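Local atomic coordinates of uncharacterized protein (Bacteroides uniformis, PDB entry 4Q53), a protein that is of unknown function but adopts a cystatin-like fold, in which a curved beta sheet packs against helices, and belongs to the NTF2 clan. Residues G10-G15 against G58-N63; V62-K67 against F73-L78. One frame throughout, in Å; residues are numbered along the deposited sequence. Where two conformers were deposited one is given.

Interaction 1: G10-G15 against G58-N63; sequences GAFKEG and GSFNVN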
ATOM      1  N   GLY A  10       5.562   4.916   6.046  1.00 17.02           N
ATOM      2  CA  GLY A  10       6.557   4.275   6.885  1.00 17.14           C
ATOM      3  C   GLY A  10       6.494   2.760   6.791  1.00 17.31           C
ATOM      4  O   GLY A  10       7.527   2.085   6.770  1.00 17.61           O
ATOM      5  N   ALA A  11       5.284   2.217   6.747  1.00 17.40           N
ATOM      6  CA  ALA A  11       5.112   0.778   6.631  1.00 17.71           C
ATOM      7  C   ALA A  11       5.716   0.251   5.339  1.00 16.56           C
ATOM      8  O   ALA A  11       6.348  -0.805   5.329  1.00 18.04           O
ATOM      9  CB  ALA A  11       3.649   0.415   6.714  1.00 18.07           C
ATOM     10  N   PHE A  12       5.508   0.968   4.235  1.00 15.75           N
ATOM     11  CA  PHE A  12       6.132   0.584   2.979  1.00 15.64           C
ATOM     12  C   PHE A  12       7.644   0.734   3.030  1.00 16.33           C
ATOM     13  O   PHE A  12       8.362  -0.136   2.554  1.00 17.06           O
ATOM     14  CB  PHE A  12       5.556   1.371   1.804  1.00 15.06           C
ATOM     15  CG  PHE A  12       4.339   0.733   1.195  1.00 13.97           C
ATOM     16  CD1 PHE A  12       3.088   1.034   1.661  1.00 16.61           C
ATOM     17  CD2 PHE A  12       4.464  -0.187   0.166  1.00 14.48           C
ATOM     18  CE1 PHE A  12       1.968   0.436   1.116  1.00 17.29           C
ATOM     19  CE2 PHE A  12       3.342  -0.806  -0.377  1.00 14.82           C
ATOM     20  CZ  PHE A  12       2.097  -0.487   0.091  1.00 16.54           C
ATOM     21  N   LYS A  13       8.135   1.825   3.616  1.00 16.38           N
ATOM     22  CA  LYS A  13       9.584   2.032   3.738  1.00 18.89           C
ATOM     23  C   LYS A  13      10.256   0.872   4.472  1.00 19.06           C
ATOM     24  O   LYS A  13      11.394   0.486   4.169  1.00 21.82           O
ATOM     25  CB  LYS A  13       9.891   3.328   4.491  1.00 19.10           C
ATOM     26  CG  LYS A  13       9.711   4.577   3.642  1.00 17.05           C
ATOM     27  CD  LYS A  13       9.979   5.829   4.465  1.00 18.99           C
ATOM     28  CE  LYS A  13       9.966   7.090   3.625  1.00 19.92           C
ATOM     29  NZ  LYS A  13      11.170   7.222   2.749  1.00 20.29           N
ATOM     30  N   GLU A  14       9.537   0.307   5.432  1.00 19.99           N
ATOM     31  CA  GLU A  14      10.073  -0.754   6.275  1.00 22.33           C
ATOM     32  C   GLU A  14       9.652  -2.148   5.818  1.00 20.96           C
ATOM     33  O   GLU A  14      10.070  -3.140   6.405  1.00 22.95           O
ATOM     34  CB  GLU A  14       9.607  -0.544   7.709  1.00 24.67           C
ATOM     35  CG  GLU A  14       9.948   0.826   8.275  1.00 29.96           C
ATOM     36  CD  GLU A  14       9.185   1.124   9.539  1.00 36.75           C
ATOM     37  OE1 GLU A  14       8.946   0.180  10.321  1.00 39.11           O
ATOM     38  OE2 GLU A  14       8.789   2.290   9.743  1.00 40.62           O
ATOM     39  N   GLY A  15       8.809  -2.236   4.792  1.00 19.31           N
ATOM     40  CA  GLY A  15       8.341  -3.533   4.328  1.00 19.39           C
ATOM     41  C   GLY A  15       7.627  -4.283   5.438  1.00 19.69           C
ATOM     42  O   GLY A  15       7.827  -5.489   5.623  1.00 20.55           O
ATOM     43  N   GLY A  58      14.164  -1.768  -0.078  1.00 17.93           N
ATOM     44  CA  GLY A  58      15.272  -0.858   0.131  1.00 18.38           C
ATOM     45  C   GLY A  58      14.847   0.576   0.374  1.00 20.30           C
ATOM     46  O   GLY A  58      15.445   1.263   1.196  1.00 24.01           O
ATOM     47  N   SER A  59      13.835   1.051  -0.346  1.00 17.98           N
ATOM     48  CA  SER A  59      13.359   2.416  -0.164  0.50 16.93           C
ATOM     49  C   SER A  59      11.944   2.550  -0.690  1.00 15.46           C
ATOM     50  O   SER A  59      11.497   1.759  -1.539  1.00 16.09           O
ATOM     51  CB  SER A  59      14.283   3.421  -0.870  0.50 17.43           C
ATOM     52  OG  SER A  59      14.232   3.295  -2.287  0.50 15.77           O
ATOM     53  N   PHE A  60      11.240   3.558  -0.185  1.00 15.33           N
ATOM     54  CA  PHE A  60       9.954   3.973  -0.735  1.00 15.68           C
ATOM     55  C   PHE A  60       9.953   5.485  -0.735  1.00 15.26           C
ATOM     56  O   PHE A  60      10.150   6.113   0.298  1.00 17.68           O
ATOM     57  CB  PHE A  60       8.785   3.425   0.079  1.00 14.48           C
ATOM     58  CG  PHE A  60       7.441   3.792  -0.471  1.00 13.37           C
ATOM     59  CD1 PHE A  60       7.101   3.468  -1.768  1.00 14.16           C
ATOM     60  CD2 PHE A  60       6.526   4.463   0.307  1.00 14.88           C
ATOM     61  CE1 PHE A  60       5.858   3.804  -2.288  1.00 14.35           C
ATOM     62  CE2 PHE A  60       5.291   4.796  -0.204  1.00 16.43           C
ATOM     63  CZ  PHE A  60       4.963   4.471  -1.510  1.00 15.56           C
ATOM     64  N   ASN A  61       9.747   6.057  -1.908  1.00 14.62           N
ATOM     65  CA  ASN A  61       9.727   7.497  -2.059  1.00 15.97           C
ATOM     66  C   ASN A  61       8.460   7.937  -2.750  1.00 12.96           C
ATOM     67  O   ASN A  61       8.173   7.515  -3.875  1.00 15.10           O
ATOM     68  CB  ASN A  61      10.939   7.972  -2.848  1.00 20.62           C
ATOM     69  CG  ASN A  61      12.236   7.810  -2.065  1.00 23.07           C
ATOM     70  OD1 ASN A  61      12.577   8.643  -1.225  1.00 27.97           O
ATOM     71  ND2 ASN A  61      12.956   6.730  -2.327  1.00 24.27           N
ATOM     72  N   VAL A  62       7.727   8.807  -2.076  1.00 13.59           N
ATOM     73  CA  VAL A  62       6.474   9.342  -2.576  1.00 12.41           C
ATOM     74  C   VAL A  62       6.754  10.529  -3.483  1.00 12.34           C
ATOM     75  O   VAL A  62       7.638  11.333  -3.199  1.00 13.79           O
ATOM     76  CB  VAL A  62       5.581   9.758  -1.404  1.00 13.89           C
ATOM     77  CG1 VAL A  62       4.296  10.428  -1.867  1.00 14.20           C
ATOM     78  CG2 VAL A  62       5.257   8.544  -0.538  1.00 17.05           C
ATOM     79  N   ASN A  63       5.992  10.633  -4.571  1.00 11.17           N
ATOM     80  CA  ASN A  63       6.080  11.796  -5.462  1.00 11.00           C
ATOM     81  C   ASN A  63       4.770  12.546  -5.683  1.00 10.75           C
ATOM     82  O   ASN A  63       4.775  13.598  -6.302  1.00 11.09           O
ATOM     83  CB  ASN A  63       6.723  11.409  -6.801  1.00 15.38           C
ATOM     84  CG  ASN A  63       8.144  10.955  -6.622  1.00 18.48           C
ATOM     85  OD1 ASN A  63       8.990  11.716  -6.175  1.00 20.92           O
ATOM     86  ND2 ASN A  63       8.418   9.692  -6.948  1.00 21.24           N
TER
HETATM   87  O   HOH W   1      12.815   4.967   2.006  1.00 22.67           O
HETATM   88  O   HOH W   2      13.484   2.652   3.607  1.00 34.16           O

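Interaction 2: V62-K67 against F73-L78; sequences VNHQGK and FVIGIL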
ATOM      1  N   VAL A  62       7.727   8.807  -2.076  1.00 13.59           N
ATOM      2  CA  VAL A  62       6.474   9.342  -2.576  1.00 12.41           C
ATOM      3  C   VAL A  62       6.754  10.529  -3.483  1.00 12.34           C
ATOM      4  O   VAL A  62       7.638  11.333  -3.199  1.00 13.79           O
ATOM      5  CB  VAL A  62       5.581   9.758  -1.404  1.00 13.89           C
ATOM      6  CG1 VAL A  62       4.296  10.428  -1.867  1.00 14.20           C
ATOM      7  CG2 VAL A  62       5.257   8.544  -0.538  1.00 17.05           C
ATOM      8  N   ASN A  63       5.992  10.633  -4.571  1.00 11.17           N
ATOM      9  CA  ASN A  63       6.080  11.796  -5.462  1.00 11.00           C
ATOM     10  C   ASN A  63       4.770  12.546  -5.683  1.00 10.75           C
ATOM     11  O   ASN A  63       4.775  13.598  -6.302  1.00 11.09           O
ATOM     12  CB  ASN A  63       6.723  11.409  -6.801  1.00 15.38           C
ATOM     13  CG  ASN A  63       8.144  10.955  -6.622  1.00 18.48           C
ATOM     14  OD1 ASN A  63       8.990  11.716  -6.175  1.00 20.92           O
ATOM     15  ND2 ASN A  63       8.418   9.692  -6.948  1.00 21.24           N
ATOM     16  N   HIS A  64       3.657  12.027  -5.167  1.00 10.87           N
ATOM     17  CA  HIS A  64       2.394  12.766  -5.253  1.00 10.37           C
ATOM     18  C   HIS A  64       1.453  12.211  -4.220  1.00  9.99           C
ATOM     19  O   HIS A  64       1.270  10.989  -4.128  1.00 11.86           O
ATOM     20  CB  HIS A  64       1.824  12.569  -6.633  1.00 11.75           C
ATOM     21  CG  HIS A  64       0.755  13.521  -7.070  1.00 11.51           C
ATOM     22  ND1 HIS A  64       0.359  14.671  -6.415  1.00 14.36           N
ATOM     23  CD2 HIS A  64       0.018  13.469  -8.200  1.00 11.40           C
ATOM     24  CE1 HIS A  64      -0.598  15.255  -7.128  1.00 10.32           C
ATOM     25  NE2 HIS A  64      -0.807  14.560  -8.220  1.00 15.42           N
ATOM     26  N   GLN A  65       0.842  13.091  -3.441  1.00 10.47           N
ATOM     27  CA  GLN A  65      -0.166  12.667  -2.487  0.50 11.19           C
ATOM     28  C   GLN A  65      -1.166  13.783  -2.267  1.00 10.51           C
ATOM     29  O   GLN A  65      -0.877  14.954  -2.513  1.00 11.38           O
ATOM     30  CB  GLN A  65       0.482  12.255  -1.168  0.50 13.18           C
ATOM     31  CG  GLN A  65       1.363  13.306  -0.572  0.50 15.87           C
ATOM     32  CD  GLN A  65       2.107  12.799   0.634  0.50 17.78           C
ATOM     33  OE1 GLN A  65       1.503  12.336   1.599  0.50 20.73           O
ATOM     34  NE2 GLN A  65       3.427  12.858   0.577  0.50 18.68           N
ATOM     35  N   GLY A  66      -2.360  13.433  -1.829  1.00 10.69           N
ATOM     36  CA  GLY A  66      -3.332  14.465  -1.577  1.00 13.01           C
ATOM     37  C   GLY A  66      -4.578  13.881  -0.981  1.00 13.42           C
ATOM     38  O   GLY A  66      -4.789  12.668  -1.011  1.00 14.75           O
ATOM     39  N   LYS A  67      -5.416  14.748  -0.423  1.00 14.57           N
ATOM     40  CA  LYS A  67      -6.677  14.303   0.135  0.50 17.27           C
ATOM     41  C   LYS A  67      -7.747  15.368   0.101  1.00 17.51           C
ATOM     42  O   LYS A  67      -7.464  16.576   0.115  1.00 18.90           O
ATOM     43  CB  LYS A  67      -6.488  13.813   1.565  0.50 19.29           C
ATOM     44  CG  LYS A  67      -5.932  14.856   2.516  0.50 21.16           C
ATOM     45  CD  LYS A  67      -5.926  14.318   3.935  0.50 24.63           C
ATOM     46  CE  LYS A  67      -5.055  15.153   4.849  0.50 26.78           C
ATOM     47  NZ  LYS A  67      -5.541  16.551   4.960  0.50 26.73           N
ATOM     48  N   PHE A  73      -4.963   9.909  -1.694  1.00 11.95           N
ATOM     49  CA  PHE A  73      -4.095   9.046  -2.468  1.00 12.03           C
ATOM     50  C   PHE A  73      -2.633   9.317  -2.131  1.00 10.90           C
ATOM     51  O   PHE A  73      -2.269  10.437  -1.746  1.00 11.98           O
ATOM     52  CB  PHE A  73      -4.326   9.251  -3.983  1.00 12.48           C
ATOM     53  CG  PHE A  73      -3.905  10.608  -4.482  1.00 12.53           C
ATOM     54  CD1 PHE A  73      -4.777  11.682  -4.432  1.00 14.37           C
ATOM     55  CD2 PHE A  73      -2.632  10.814  -4.985  1.00 14.92           C
ATOM     56  CE1 PHE A  73      -4.387  12.935  -4.878  1.00 16.79           C
ATOM     57  CE2 PHE A  73      -2.245  12.057  -5.424  1.00 16.37           C
ATOM     58  CZ  PHE A  73      -3.117  13.112  -5.368  1.00 16.70           C
ATOM     59  N   VAL A  74      -1.811   8.279  -2.304  1.00 11.51           N
ATOM     60  CA  VAL A  74      -0.355   8.330  -2.222  1.00 12.28           C
ATOM     61  C   VAL A  74       0.215   7.538  -3.411  1.00 11.73           C
ATOM     62  O   VAL A  74      -0.197   6.399  -3.669  1.00 13.15           O
ATOM     63  CB  VAL A  74       0.147   7.711  -0.898  1.00 14.34           C
ATOM     64  CG1 VAL A  74       1.660   7.567  -0.910  1.00 15.92           C
ATOM     65  CG2 VAL A  74      -0.325   8.550   0.282  1.00 15.45           C
ATOM     66  N   ILE A  75       1.153   8.155  -4.127  1.00 11.35           N
ATOM     67  CA  ILE A  75       1.804   7.537  -5.272  1.00 11.23           C
ATOM     68  C   ILE A  75       3.300   7.626  -5.088  1.00 11.61           C
ATOM     69  O   ILE A  75       3.837   8.701  -4.821  1.00 12.00           O
ATOM     70  CB  ILE A  75       1.418   8.250  -6.600  1.00 12.96           C
ATOM     71  CG1 ILE A  75      -0.102   8.217  -6.760  1.00 17.89           C
ATOM     72  CG2 ILE A  75       2.068   7.571  -7.808  1.00 15.36           C
ATOM     73  CD1 ILE A  75      -0.608   9.089  -7.865  1.00 19.91           C
ATOM     74  N   GLY A  76       3.991   6.502  -5.238  1.00 11.62           N
ATOM     75  CA  GLY A  76       5.422   6.503  -5.063  1.00 12.67           C
ATOM     76  C   GLY A  76       6.100   5.318  -5.702  1.00 12.00           C
ATOM     77  O   GLY A  76       5.455   4.445  -6.297  1.00 12.95           O
ATOM     78  N   ILE A  77       7.414   5.283  -5.532  1.00 12.22           N
ATOM     79  CA  ILE A  77       8.256   4.239  -6.087  1.00 12.68           C
ATOM     80  C   ILE A  77       8.885   3.425  -4.968  1.00 12.34           C
ATOM     81  O   ILE A  77       9.545   3.962  -4.068  1.00 13.20           O
ATOM     82  CB  ILE A  77       9.388   4.813  -6.975  1.00 15.51           C
ATOM     83  CG1 ILE A  77       8.840   5.623  -8.141  1.00 21.64           C
ATOM     84  CG2 ILE A  77      10.296   3.718  -7.499  1.00 18.07           C
ATOM     85  CD1 ILE A  77       8.276   4.825  -9.241  1.00 26.43           C
ATOM     86  N   LEU A  78       8.685   2.112  -5.056  1.00 13.07           N
ATOM     87  CA  LEU A  78       9.217   1.149  -4.102  1.00 13.88           C
ATOM     88  C   LEU A  78      10.384   0.413  -4.730  1.00 14.05           C
ATOM     89  O   LEU A  78      10.209  -0.289  -5.718  1.00 15.62           O
ATOM     90  CB  LEU A  78       8.117   0.156  -3.719  1.00 13.52           C
ATOM     91  CG  LEU A  78       8.411  -0.825  -2.590  1.00 14.08           C
ATOM     92  CD1 LEU A  78       8.431  -0.103  -1.249  1.00 16.03           C
ATOM     93  CD2 LEU A  78       7.395  -1.937  -2.591  1.00 15.49           C
TER

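Interaction 1: G10-G15 against G58-N63
Phe12 and Phe60 make the apolar half of this helix-to-strand contact. CB of Phe12 sits over one face of the Phe60 ring, 4.0 Å from its centroid in a CH-pi contact, and comes nearest to Phe60 CD2. The two ring planes meet obliquely, at 34°. Phe60 carries its CG anti to the backbone N, which turns the ring toward the helix, where Ile9, Leu78 and Val87 also touch it.

The polar half belongs to Lys13. Its chain runs across Phe60 at about a right angle, CG lying 3.9 Å from Phe60 CB. A bend at the last torsion (chi4 -73°) brings NZ to Phe60 O at 2.9 Å. The bond is almost in line with the carbonyl (C=O...N 167°). The same ammonium donates to a water that also accepts from Phe60 N at 3.0 Å, so the lysine meets Phe60 O directly and Phe60 N through water. A second water links Lys13 O to Gly58 O, the latter bond weak.

With a Schellman motif at Gly15 and a classic beta bulge at Gly58 and Ser59 opposite Met79, the arrangement exemplifies the N-terminal helix packed on the curved sheet of a cystatin-like fold.

Interaction 2: V62-K67 against F73-L78
Phe73 reaches across from its own strand to lie against His64, Gln65 and Gly66. From CB, CG is placed between the backbone N and the carbonyl carbon (chi1 67°), which swings the ring over the neighbouring strand. CD1 lies 3.6 Å from Gly66 O, and CE1 is near Gly66 N and CA. Along the other edge CD2 approaches Gln65 CA, while CE2 points into the imidazole of His64, 3.7 Å from its CG. CZ is 3.6 Å from Gly66 N, which sits over the middle of one ring face, with Gln65 C nearer the rim of that face. The rings form a T-shaped pair, planes at 84°, the edge of Phe73 turned to the face of His64. Were the ring cut back to an alanine, the His64 face would probably lose its aromatic partner and Gly66 its cover.

Backbone bonds hold the antiparallel strands in register: Gly66 and Phe73 exchange a pair, and Ile75 N donates to His64 O at 2.8 Å. At the classic bulge Asn63 and His64 both face Ile75, whose O accepts from Asn63 N at 2.9 Å and weakly from His64 N. On the face carrying Val62, Gln65 and Val74, Val62 CG2 meets Val74 CG1 at 3.7 Å.

Helix 6-14 meets this face through Ile9, which touches Val62 and Gln65; strand 83-87 borders strand 71-80 through Gly76 and Val87, and Phe90 touches Phe73.

How the interactions relate
Strand 57-67 is common to both contacts, and Val62 and Asn63 belong to each. Interaction 1 brings helix 6-14, from the start of the chain, onto the first part of this strand, across a gap of 42 residues; interaction 2 pairs the strand's later part with strand 71-80, its hairpin partner. Their centres lie about 11 Å apart, and they meet directly: Asn61 O and Ile77 N, 2.9 Å apart, are probably hydrogen-bonded, and Phe60 packs on the backbone of Gly76 and Ile77. The two contacts thus illustrate how one strand can combine local hairpin pairing with long-range helix packing, joining the N-terminal helix to the sheet.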